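Local coordinates for protein cytosine deaminase (Klebsiella pneumoniae, PDB 4R7W) that probably catalyses the hydrolytic deamination of cytosine to uracil and ammonia, using an iron(II) ion held in an amidohydrolase barrel, at residues E54-L59 against L205-C210; A88-E93 against S124-Q129; T116-T121 against L144-F149. All coordinates share one frame; numbering follows the deposited sequence.

Contact 1: E54-L59 against L205-C210. With FE2 (Fe (II) ion), chain L; O7U ((2R)-2-amino-2,5-dihydro-1,5,2-diazaphosphinin-6(1H)-one 2-oxide), chain M.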
loop_
_atom_site.group_PDB
_atom_site.type_symbol
_atom_site.label_atom_id
_atom_site.label_comp_id
_atom_site.label_asym_id
_atom_site.label_seq_id
_atom_site.Cartn_x
_atom_site.Cartn_y
_atom_site.Cartn_z
ATOM N N GLU B 54 -9.218 14.604 3.790
ATOM C CA GLU B 54 -8.687 14.377 2.452
ATOM C C GLU B 54 -8.353 15.757 1.932
ATOM O O GLU B 54 -9.242 16.468 1.499
ATOM C CB GLU B 54 -9.730 13.697 1.562
ATOM C CG GLU B 54 -9.287 13.526 0.117
ATOM C CD GLU B 54 -7.850 13.073 0.015
ATOM O OE1 GLU B 54 -7.609 11.860 0.074
ATOM O OE2 GLU B 54 -6.954 13.927 -0.099
ATOM N N PRO B 55 -7.084 16.172 2.048
ATOM C CA PRO B 55 -6.759 17.564 1.741
ATOM C C PRO B 55 -6.449 17.785 0.266
ATOM O O PRO B 55 -6.078 18.889 -0.101
ATOM C CB PRO B 55 -5.491 17.797 2.543
ATOM C CG PRO B 55 -4.796 16.459 2.464
ATOM C CD PRO B 55 -5.907 15.426 2.531
ATOM N N HIS B 56 -6.589 16.762 -0.560
ATOM C CA HIS B 56 -6.276 16.930 -1.980
ATOM C C HIS B 56 -6.924 15.846 -2.828
ATOM O O HIS B 56 -6.418 14.724 -2.901
ATOM C CB HIS B 56 -4.752 16.919 -2.195
ATOM C CG HIS B 56 -4.335 17.266 -3.594
ATOM N ND1 HIS B 56 -3.429 18.266 -3.872
ATOM C CD2 HIS B 56 -4.708 16.755 -4.789
ATOM C CE1 HIS B 56 -3.249 18.348 -5.177
ATOM N NE2 HIS B 56 -4.011 17.439 -5.754
ATOM N N ILE B 57 -8.029 16.183 -3.482
ATOM C CA ILE B 57 -8.689 15.248 -4.393
ATOM C C ILE B 57 -9.304 15.947 -5.620
ATOM O O ILE B 57 -9.568 17.145 -5.592
ATOM C CB ILE B 57 -9.753 14.420 -3.661
ATOM C CG1 ILE B 57 -10.120 13.169 -4.467
ATOM C CG2 ILE B 57 -10.979 15.283 -3.334
ATOM C CD1 ILE B 57 -10.951 12.163 -3.702
ATOM N N HIS B 58 -9.510 15.198 -6.705
ATOM C CA HIS B 58 -10.148 15.758 -7.890
ATOM C C HIS B 58 -11.558 15.206 -8.066
ATOM O O HIS B 58 -11.765 14.242 -8.795
ATOM C CB HIS B 58 -9.319 15.464 -9.135
ATOM C CG HIS B 58 -8.026 16.215 -9.182
ATOM N ND1 HIS B 58 -7.845 17.340 -9.957
ATOM C CD2 HIS B 58 -6.854 16.012 -8.535
ATOM C CE1 HIS B 58 -6.620 17.802 -9.783
ATOM N NE2 HIS B 58 -6.005 17.017 -8.918
ATOM N N LEU B 59 -12.530 15.822 -7.407
ATOM C CA LEU B 59 -13.912 15.352 -7.517
ATOM C C LEU B 59 -14.545 15.573 -8.905
ATOM O O LEU B 59 -15.511 14.905 -9.273
ATOM C CB LEU B 59 -14.776 15.993 -6.442
ATOM C CG LEU B 59 -14.435 15.507 -5.033
ATOM C CD1 LEU B 59 -15.431 16.058 -4.025
ATOM C CD2 LEU B 59 -14.382 13.979 -4.985
ATOM N N LEU B 205 -7.545 31.199 0.119
ATOM C CA LEU B 205 -6.419 30.312 0.404
ATOM C C LEU B 205 -5.742 29.963 -0.923
ATOM O O LEU B 205 -6.310 30.212 -1.970
ATOM C CB LEU B 205 -6.897 29.036 1.113
ATOM C CG LEU B 205 -7.700 29.230 2.413
ATOM C CD1 LEU B 205 -8.171 27.904 2.998
ATOM C CD2 LEU B 205 -6.902 30.004 3.436
ATOM N N VAL B 206 -4.536 29.395 -0.876
ATOM C CA VAL B 206 -3.821 28.993 -2.082
ATOM C C VAL B 206 -3.405 27.530 -1.948
ATOM O O VAL B 206 -2.943 27.099 -0.881
ATOM C CB VAL B 206 -2.546 29.842 -2.288
ATOM C CG1 VAL B 206 -1.686 29.289 -3.422
ATOM C CG2 VAL B 206 -2.898 31.283 -2.553
ATOM N N ASP B 207 -3.582 26.765 -3.023
ATOM C CA ASP B 207 -3.078 25.393 -3.079
ATOM C C ASP B 207 -2.668 25.060 -4.525
ATOM O O ASP B 207 -3.509 24.794 -5.374
ATOM C CB ASP B 207 -4.113 24.391 -2.572
ATOM C CG ASP B 207 -3.518 23.025 -2.316
ATOM O OD1 ASP B 207 -3.897 22.374 -1.300
ATOM O OD2 ASP B 207 -2.647 22.607 -3.107
ATOM N N VAL B 208 -1.366 25.049 -4.767
ATOM C CA VAL B 208 -0.818 24.963 -6.136
ATOM C C VAL B 208 -0.253 23.558 -6.387
ATOM O O VAL B 208 0.415 22.997 -5.510
ATOM C CB VAL B 208 0.288 26.042 -6.324
ATOM C CG1 VAL B 208 0.952 25.968 -7.719
ATOM C CG2 VAL B 208 -0.311 27.441 -6.113
ATOM N N HIS B 209 -0.567 22.968 -7.544
ATOM C CA HIS B 209 0.146 21.778 -7.991
ATOM C C HIS B 209 1.514 22.263 -8.386
ATOM O O HIS B 209 1.682 22.877 -9.447
ATOM C CB HIS B 209 -0.502 21.137 -9.210
ATOM C CG HIS B 209 -1.782 20.430 -8.914
ATOM N ND1 HIS B 209 -2.881 21.073 -8.388
ATOM C CD2 HIS B 209 -2.143 19.134 -9.080
ATOM C CE1 HIS B 209 -3.865 20.202 -8.238
ATOM N NE2 HIS B 209 -3.443 19.020 -8.654
ATOM N N CYS B 210 2.489 22.005 -7.530
ATOM C CA CYS B 210 3.768 22.659 -7.661
ATOM C C CYS B 210 4.856 21.662 -7.995
ATOM O O CYS B 210 5.151 20.765 -7.202
ATOM C CB CYS B 210 4.115 23.378 -6.376
ATOM S SG CYS B 210 5.382 24.593 -6.561
HETATM FE FE FE2 L . -3.940 16.676 -7.926
HETATM N N1 O7U M . -4.076 16.859 -12.710
HETATM C C2 O7U M . -2.757 17.184 -12.382
HETATM O O2 O7U M . -2.090 18.111 -12.872
HETATM N N3 O7U M . -2.116 16.434 -11.424
HETATM N N4 O7U M . -1.807 13.839 -10.700
HETATM O O4 O7U M . -2.517 15.628 -9.203
HETATM P P4 O7U M . -2.711 15.191 -10.575
HETATM C C5 O7U M . -4.379 14.938 -11.150
HETATM C C6 O7U M . -4.777 15.754 -12.058
HETATM O O HOH W 1 -4.816 20.031 -2.162
#
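The His209 ring offers one face to the edge of His56 and its rim to His58. The first is an offset edge-to-face pair, planes at 64°, with CE1 of His56 over the face of His209. At the edge of His209, near its plane, stand NE2 of His58 and the ligand oxygen O4. C5 and C6 of the ligand lie over one face of His58, C6 offset toward the rim, and NE2 of His209 at its edge. The three NE2 atoms converge because all bind the iron ion: it lies 2.3 Å from NE2 of His56, and NE2 of His209 reaches it at 2.5 Å. Thus the 3.3 Å between NE2 of His58 and NE2 of His209 reflects shared coordination and no hydrogen bond. His56 gets there with CG anti to its backbone N (chi1 -172°), which carries the ring from its strand toward 205-210. Away from the metal, a water donates to Pro55 O and, at 2.7 Å, to Asp207 OD1. Ser240 engages both His56 ND1 and Asp207 OD2, and Arg115 forms a salt bridge with Asp207 OD1. Asp308 adds a further iron ligand, while O4, on the phosphorus of the bound ligand, sits 2.2 Å from the iron. A His-X-His pair at the C-terminal end of the first barrel strand, joined by a histidine and an aspartate, is characteristic of mononuclear metal sites in the amidohydrolase superfamily.

Contact 2: A88-E93 against S124-Q129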
loop_
_atom_site.group_PDB
_atom_site.type_symbol
_atom_site.label_atom_id
_atom_site.label_comp_id
_atom_site.label_asym_id
_atom_site.label_seq_id
_atom_site.Cartn_x
_atom_site.Cartn_y
_atom_site.Cartn_z
ATOM N N ALA B 88 -14.863 17.264 -22.927
ATOM C CA ALA B 88 -15.760 17.633 -24.019
ATOM C C ALA B 88 -17.211 17.242 -23.770
ATOM O O ALA B 88 -18.115 17.809 -24.373
ATOM C CB ALA B 88 -15.282 17.039 -25.336
ATOM N N SER B 89 -17.439 16.272 -22.889
ATOM C CA SER B 89 -18.800 15.812 -22.637
ATOM C C SER B 89 -19.227 16.038 -21.197
ATOM O O SER B 89 -20.245 15.514 -20.759
ATOM C CB SER B 89 -18.956 14.332 -23.001
ATOM O OG SER B 89 -18.065 13.520 -22.267
ATOM N N ILE B 90 -18.441 16.819 -20.468
ATOM C CA ILE B 90 -18.722 17.062 -19.066
ATOM C C ILE B 90 -19.948 17.972 -18.909
ATOM O O ILE B 90 -20.140 18.930 -19.663
ATOM C CB ILE B 90 -17.476 17.604 -18.314
ATOM C CG1 ILE B 90 -17.448 17.078 -16.881
ATOM C CG2 ILE B 90 -17.405 19.125 -18.360
ATOM C CD1 ILE B 90 -16.221 17.500 -16.110
ATOM N N THR B 91 -20.799 17.622 -17.952
ATOM C CA THR B 91 -22.001 18.393 -17.655
ATOM C C THR B 91 -22.148 18.519 -16.142
ATOM O O THR B 91 -21.611 17.697 -15.392
ATOM C CB THR B 91 -23.278 17.703 -18.173
ATOM O OG1 THR B 91 -23.593 16.594 -17.325
ATOM C CG2 THR B 91 -23.129 17.245 -19.620
ATOM N N PRO B 92 -22.885 19.543 -15.687
ATOM C CA PRO B 92 -23.091 19.727 -14.247
ATOM C C PRO B 92 -23.689 18.507 -13.534
ATOM O O PRO B 92 -23.298 18.229 -12.403
ATOM C CB PRO B 92 -24.065 20.910 -14.190
ATOM C CG PRO B 92 -23.769 21.687 -15.426
ATOM C CD PRO B 92 -23.445 20.664 -16.468
ATOM N N GLU B 93 -24.607 17.793 -14.176
ATOM C CA GLU B 93 -25.311 16.700 -13.504
ATOM C C GLU B 93 -24.496 15.413 -13.412
ATOM O O GLU B 93 -24.533 14.712 -12.402
ATOM C CB GLU B 93 -26.648 16.407 -14.188
ATOM C CG GLU B 93 -27.499 15.376 -13.453
ATOM C CD GLU B 93 -27.840 15.798 -12.024
ATOM O OE1 GLU B 93 -27.836 14.926 -11.127
ATOM O OE2 GLU B 93 -28.115 17.000 -11.802
ATOM N N SER B 124 -17.189 26.702 -20.116
ATOM C CA SER B 124 -18.510 26.481 -19.513
ATOM C C SER B 124 -18.466 26.536 -17.981
ATOM O O SER B 124 -19.471 26.830 -17.333
ATOM C CB SER B 124 -19.079 25.126 -19.936
ATOM O OG SER B 124 -18.493 24.068 -19.177
ATOM N N LEU B 125 -17.299 26.240 -17.414
ATOM C CA LEU B 125 -17.141 26.081 -15.962
ATOM C C LEU B 125 -18.202 25.150 -15.349
ATOM O O LEU B 125 -18.688 25.390 -14.237
ATOM C CB LEU B 125 -17.136 27.439 -15.252
ATOM C CG LEU B 125 -15.990 28.413 -15.557
ATOM C CD1 LEU B 125 -16.204 29.751 -14.843
ATOM C CD2 LEU B 125 -14.637 27.832 -15.192
ATOM N N ALA B 126 -18.555 24.095 -16.082
ATOM C CA ALA B 126 -19.687 23.235 -15.720
ATOM C C ALA B 126 -19.451 22.452 -14.431
ATOM O O ALA B 126 -20.333 22.372 -13.573
ATOM C CB ALA B 126 -20.019 22.279 -16.857
ATOM N N ALA B 127 -18.266 21.864 -14.308
ATOM C CA ALA B 127 -17.914 21.113 -13.108
ATOM C C ALA B 127 -17.829 22.019 -11.882
ATOM O O ALA B 127 -18.239 21.635 -10.773
ATOM C CB ALA B 127 -16.597 20.373 -13.312
ATOM N N LEU B 128 -17.290 23.218 -12.074
ATOM C CA LEU B 128 -17.237 24.181 -10.981
ATOM C C LEU B 128 -18.649 24.491 -10.494
ATOM O O LEU B 128 -18.913 24.434 -9.292
ATOM C CB LEU B 128 -16.525 25.461 -11.405
ATOM C CG LEU B 128 -16.473 26.519 -10.305
ATOM C CD1 LEU B 128 -15.697 25.998 -9.094
ATOM C CD2 LEU B 128 -15.872 27.812 -10.838
ATOM N N GLN B 129 -19.556 24.784 -11.425
ATOM C CA GLN B 129 -20.951 25.042 -11.055
ATOM C C GLN B 129 -21.521 23.874 -10.237
ATOM O O GLN B 129 -22.169 24.072 -9.210
ATOM C CB GLN B 129 -21.825 25.296 -12.291
ATOM C CG GLN B 129 -23.298 25.090 -11.996
ATOM C CD GLN B 129 -24.169 24.998 -13.229
ATOM O OE1 GLN B 129 -23.873 25.595 -14.267
ATOM N NE2 GLN B 129 -25.264 24.250 -13.118
#
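Pro92 and Gln129 lie crosswise at the outer side of this contact, the pyrrolidine ring against the end of the amide chain. Gln129 runs out extended, CG anti to its backbone N (chi1 160°), and this brings the amide over the CB and CG side of the proline: NE2 is 3.7 Å from Pro92 CB, and OE1 comes near Pro92 CG as well. The other end of the same ring serves Ala126, whose CB points at the 88-93 segment and meets Pro92 CD at 3.8 Å. Proline thus lies across the first turn of helix 126-137, touching residues three apart along it. Here the two backbones come close, with Pro92 CA and Ala126 CA 5.1 Å apart.

Ile90 CD1 reaches Ala127 CB at 4.0 Å, while Ile90 CG2 lies a looser 4.4 Å from Ala126 CB, so the branched side chain spans two successive alanines. Thr95 and Arg98 of helix 92-108 also touch Ile90.

Both segments are helix starts: Thr91 is the N-cap of helix 92-108, its OG1 accepting from Asp94 N, and Leu125 holds the N-cap position of the other. The packing is apolar where Ile90 and Pro92 meet the two alanines, with the amide of exposed Gln129 laid on the proline. With no hydrogen bond or salt bridge between the segments, van der Waals fit rather than directional bonding joins the two helix starts here.

Contact 3: T116-T121 against L144-F149. With O7U ((2R)-2-amino-2,5-dihydro-1,5,2-diazaphosphinin-6(1H)-one 2-oxide), chain M.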
loop_
_atom_site.group_PDB
_atom_site.type_symbol
_atom_site.label_atom_id
_atom_site.label_comp_id
_atom_site.label_asym_id
_atom_site.label_seq_id
_atom_site.Cartn_x
_atom_site.Cartn_y
_atom_site.Cartn_z
ATOM N N THR B 116 -11.247 19.773 -2.660
ATOM C CA THR B 116 -11.224 19.301 -4.034
ATOM C C THR B 116 -10.706 20.364 -4.985
ATOM O O THR B 116 -10.978 21.548 -4.825
ATOM C CB THR B 116 -12.603 18.814 -4.544
ATOM O OG1 THR B 116 -12.441 18.211 -5.834
ATOM C CG2 THR B 116 -13.584 19.981 -4.685
ATOM N N HIS B 117 -9.925 19.916 -5.961
ATOM C CA HIS B 117 -9.546 20.747 -7.095
ATOM C C HIS B 117 -10.598 20.548 -8.174
ATOM O O HIS B 117 -11.224 19.485 -8.267
ATOM C CB HIS B 117 -8.152 20.365 -7.596
ATOM C CG HIS B 117 -7.066 20.692 -6.618
ATOM N ND1 HIS B 117 -6.265 21.806 -6.739
ATOM C CD2 HIS B 117 -6.679 20.071 -5.478
ATOM C CE1 HIS B 117 -5.427 21.856 -5.718
ATOM N NE2 HIS B 117 -5.651 20.810 -4.943
ATOM N N VAL B 118 -10.840 21.602 -8.942
ATOM C CA VAL B 118 -11.798 21.560 -10.022
ATOM C C VAL B 118 -11.136 22.265 -11.181
ATOM O O VAL B 118 -10.669 23.396 -11.039
ATOM C CB VAL B 118 -13.088 22.317 -9.660
ATOM C CG1 VAL B 118 -14.155 22.089 -10.714
ATOM C CG2 VAL B 118 -13.588 21.875 -8.308
ATOM N N ASP B 119 -11.067 21.590 -12.318
ATOM C CA ASP B 119 -10.516 22.204 -13.520
ATOM C C ASP B 119 -11.352 23.388 -13.986
ATOM O O ASP B 119 -12.507 23.238 -14.394
ATOM C CB ASP B 119 -10.416 21.164 -14.623
ATOM C CG ASP B 119 -9.689 21.675 -15.858
ATOM O OD1 ASP B 119 -9.633 20.905 -16.829
ATOM O OD2 ASP B 119 -9.167 22.815 -15.859
ATOM N N VAL B 120 -10.767 24.578 -13.927
ATOM C CA VAL B 120 -11.457 25.771 -14.408
ATOM C C VAL B 120 -10.993 26.187 -15.813
ATOM O O VAL B 120 -11.450 27.203 -16.322
ATOM C CB VAL B 120 -11.315 26.965 -13.436
ATOM C CG1 VAL B 120 -11.903 26.595 -12.056
ATOM C CG2 VAL B 120 -9.855 27.381 -13.310
ATOM N N THR B 121 -10.089 25.416 -16.425
ATOM C CA THR B 121 -9.770 25.640 -17.850
ATOM C C THR B 121 -10.849 25.003 -18.711
ATOM O O THR B 121 -10.655 23.945 -19.304
ATOM C CB THR B 121 -8.336 25.186 -18.293
ATOM O OG1 THR B 121 -8.129 23.787 -18.031
ATOM C CG2 THR B 121 -7.268 26.005 -17.585
ATOM N N LEU B 144 -16.645 20.870 2.564
ATOM C CA LEU B 144 -15.887 20.855 1.309
ATOM C C LEU B 144 -15.272 22.211 1.000
ATOM O O LEU B 144 -15.965 23.231 1.037
ATOM C CB LEU B 144 -16.802 20.438 0.154
ATOM C CG LEU B 144 -16.152 20.360 -1.233
ATOM C CD1 LEU B 144 -15.121 19.230 -1.290
ATOM C CD2 LEU B 144 -17.211 20.187 -2.314
ATOM N N GLN B 145 -13.971 22.224 0.726
ATOM C CA GLN B 145 -13.321 23.393 0.126
ATOM C C GLN B 145 -13.132 23.142 -1.372
ATOM O O GLN B 145 -12.899 21.998 -1.785
ATOM C CB GLN B 145 -11.959 23.654 0.776
ATOM C CG GLN B 145 -12.016 23.953 2.268
ATOM C CD GLN B 145 -10.645 24.234 2.879
ATOM O OE1 GLN B 145 -9.613 24.211 2.197
ATOM N NE2 GLN B 145 -10.633 24.503 4.178
ATOM N N ILE B 146 -13.233 24.196 -2.182
ATOM C CA ILE B 146 -13.084 24.064 -3.643
ATOM C C ILE B 146 -11.904 24.879 -4.176
ATOM O O ILE B 146 -11.831 26.092 -3.935
ATOM C CB ILE B 146 -14.361 24.508 -4.372
ATOM C CG1 ILE B 146 -15.570 23.671 -3.901
ATOM C CG2 ILE B 146 -14.162 24.470 -5.881
ATOM C CD1 ILE B 146 -16.895 24.092 -4.548
ATOM N N VAL B 147 -10.981 24.214 -4.880
ATOM C CA VAL B 147 -9.848 24.904 -5.504
ATOM C C VAL B 147 -10.068 25.194 -6.992
ATOM O O VAL B 147 -10.405 24.301 -7.775
ATOM C CB VAL B 147 -8.522 24.118 -5.347
ATOM C CG1 VAL B 147 -7.344 24.938 -5.891
ATOM C CG2 VAL B 147 -8.280 23.739 -3.896
ATOM N N ALA B 148 -9.880 26.453 -7.372
ATOM C CA ALA B 148 -9.869 26.852 -8.781
ATOM C C ALA B 148 -8.560 26.392 -9.437
ATOM O O ALA B 148 -7.531 27.070 -9.345
ATOM C CB ALA B 148 -10.017 28.354 -8.894
ATOM N N PHE B 149 -8.618 25.246 -10.100
ATOM C CA PHE B 149 -7.429 24.583 -10.622
ATOM C C PHE B 149 -7.369 24.754 -12.132
ATOM O O PHE B 149 -8.241 24.249 -12.839
ATOM C CB PHE B 149 -7.493 23.094 -10.299
ATOM C CG PHE B 149 -6.364 22.283 -10.891
ATOM C CD1 PHE B 149 -5.043 22.700 -10.764
ATOM C CD2 PHE B 149 -6.628 21.085 -11.540
ATOM C CE1 PHE B 149 -4.000 21.942 -11.304
ATOM C CE2 PHE B 149 -5.597 20.319 -12.072
ATOM C CZ PHE B 149 -4.283 20.752 -11.951
HETATM N N1 O7U M . -4.076 16.859 -12.710
HETATM C C2 O7U M . -2.757 17.184 -12.382
HETATM O O2 O7U M . -2.090 18.111 -12.872
HETATM N N3 O7U M . -2.116 16.434 -11.424
HETATM N N4 O7U M . -1.807 13.839 -10.700
HETATM O O4 O7U M . -2.517 15.628 -9.203
HETATM P P4 O7U M . -2.711 15.191 -10.575
HETATM C C5 O7U M . -4.379 14.938 -11.150
HETATM C C6 O7U M . -4.777 15.754 -12.058
#
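Val147 lies beside His117, the two pointing the same way, with CB of the valine over one face of the imidazole and offset toward the rim, a CH-pi contact of 3.9 Å to the ring centroid. Phe149 takes that ring's edge against its own face, the planes nearly perpendicular at 82°, and its CZ approaches ligand O2 at 3.6 Å. His117 meets His56, an iron ligand. On the sheet's other side Val118 CG2 meets Ile146 CG2 at 3.6 Å, and Thr116 CG2 touches Leu144 CD1. Behind these runs parallel pairing: Thr116 N bonds to Gln145 O, Val147 N to Thr116 O at 2.7 Å, Val118 N to Val147 O, and Phe149 N to Val118 O. Strands 111-119 and 143-149 are the two ends of a beta-alpha-beta unit, the building block of the TIM barrel, and helix 126-137 between them packs on Val118 and Ile146. Past the strand end, Val120 N reaches Phe149 O at 2.8 Å. There Asp119 forms an Asx turn, OD2 accepting from Thr121 N at 2.8 Å from above the carboxylate plane and from Thr121 OG1 through its syn lone pair. OD1 is salt-bridged to Lys87 and accepts from Trp83 NE1, and Gln151 N also donates to OD2.

In the fold
Contacts 1 and 3 share the active site, their centres about 8 Å apart. Strands 47-57 and 111-119 are neighbours in the barrel, tied by a probable hydrogen bond from His117 N to Ile57 O (2.8 Å). Phe149 stacks on His209, so contact 3 backs an iron ligand of contact 1 while both touch the bound O7U. Contact 2 sits on the periphery, its centre about 19 Å from that of contact 1, and Ile90's side chain stays about 12 Å from the ligand. It still meets contact 3: Leu128 CD1 lies 3.9 Å from Ile146 CG2, and Leu125 packs on Val120. Contact 2 thus packs on the outer face of the two strands whose inner face, through Phe149, meets the ligand.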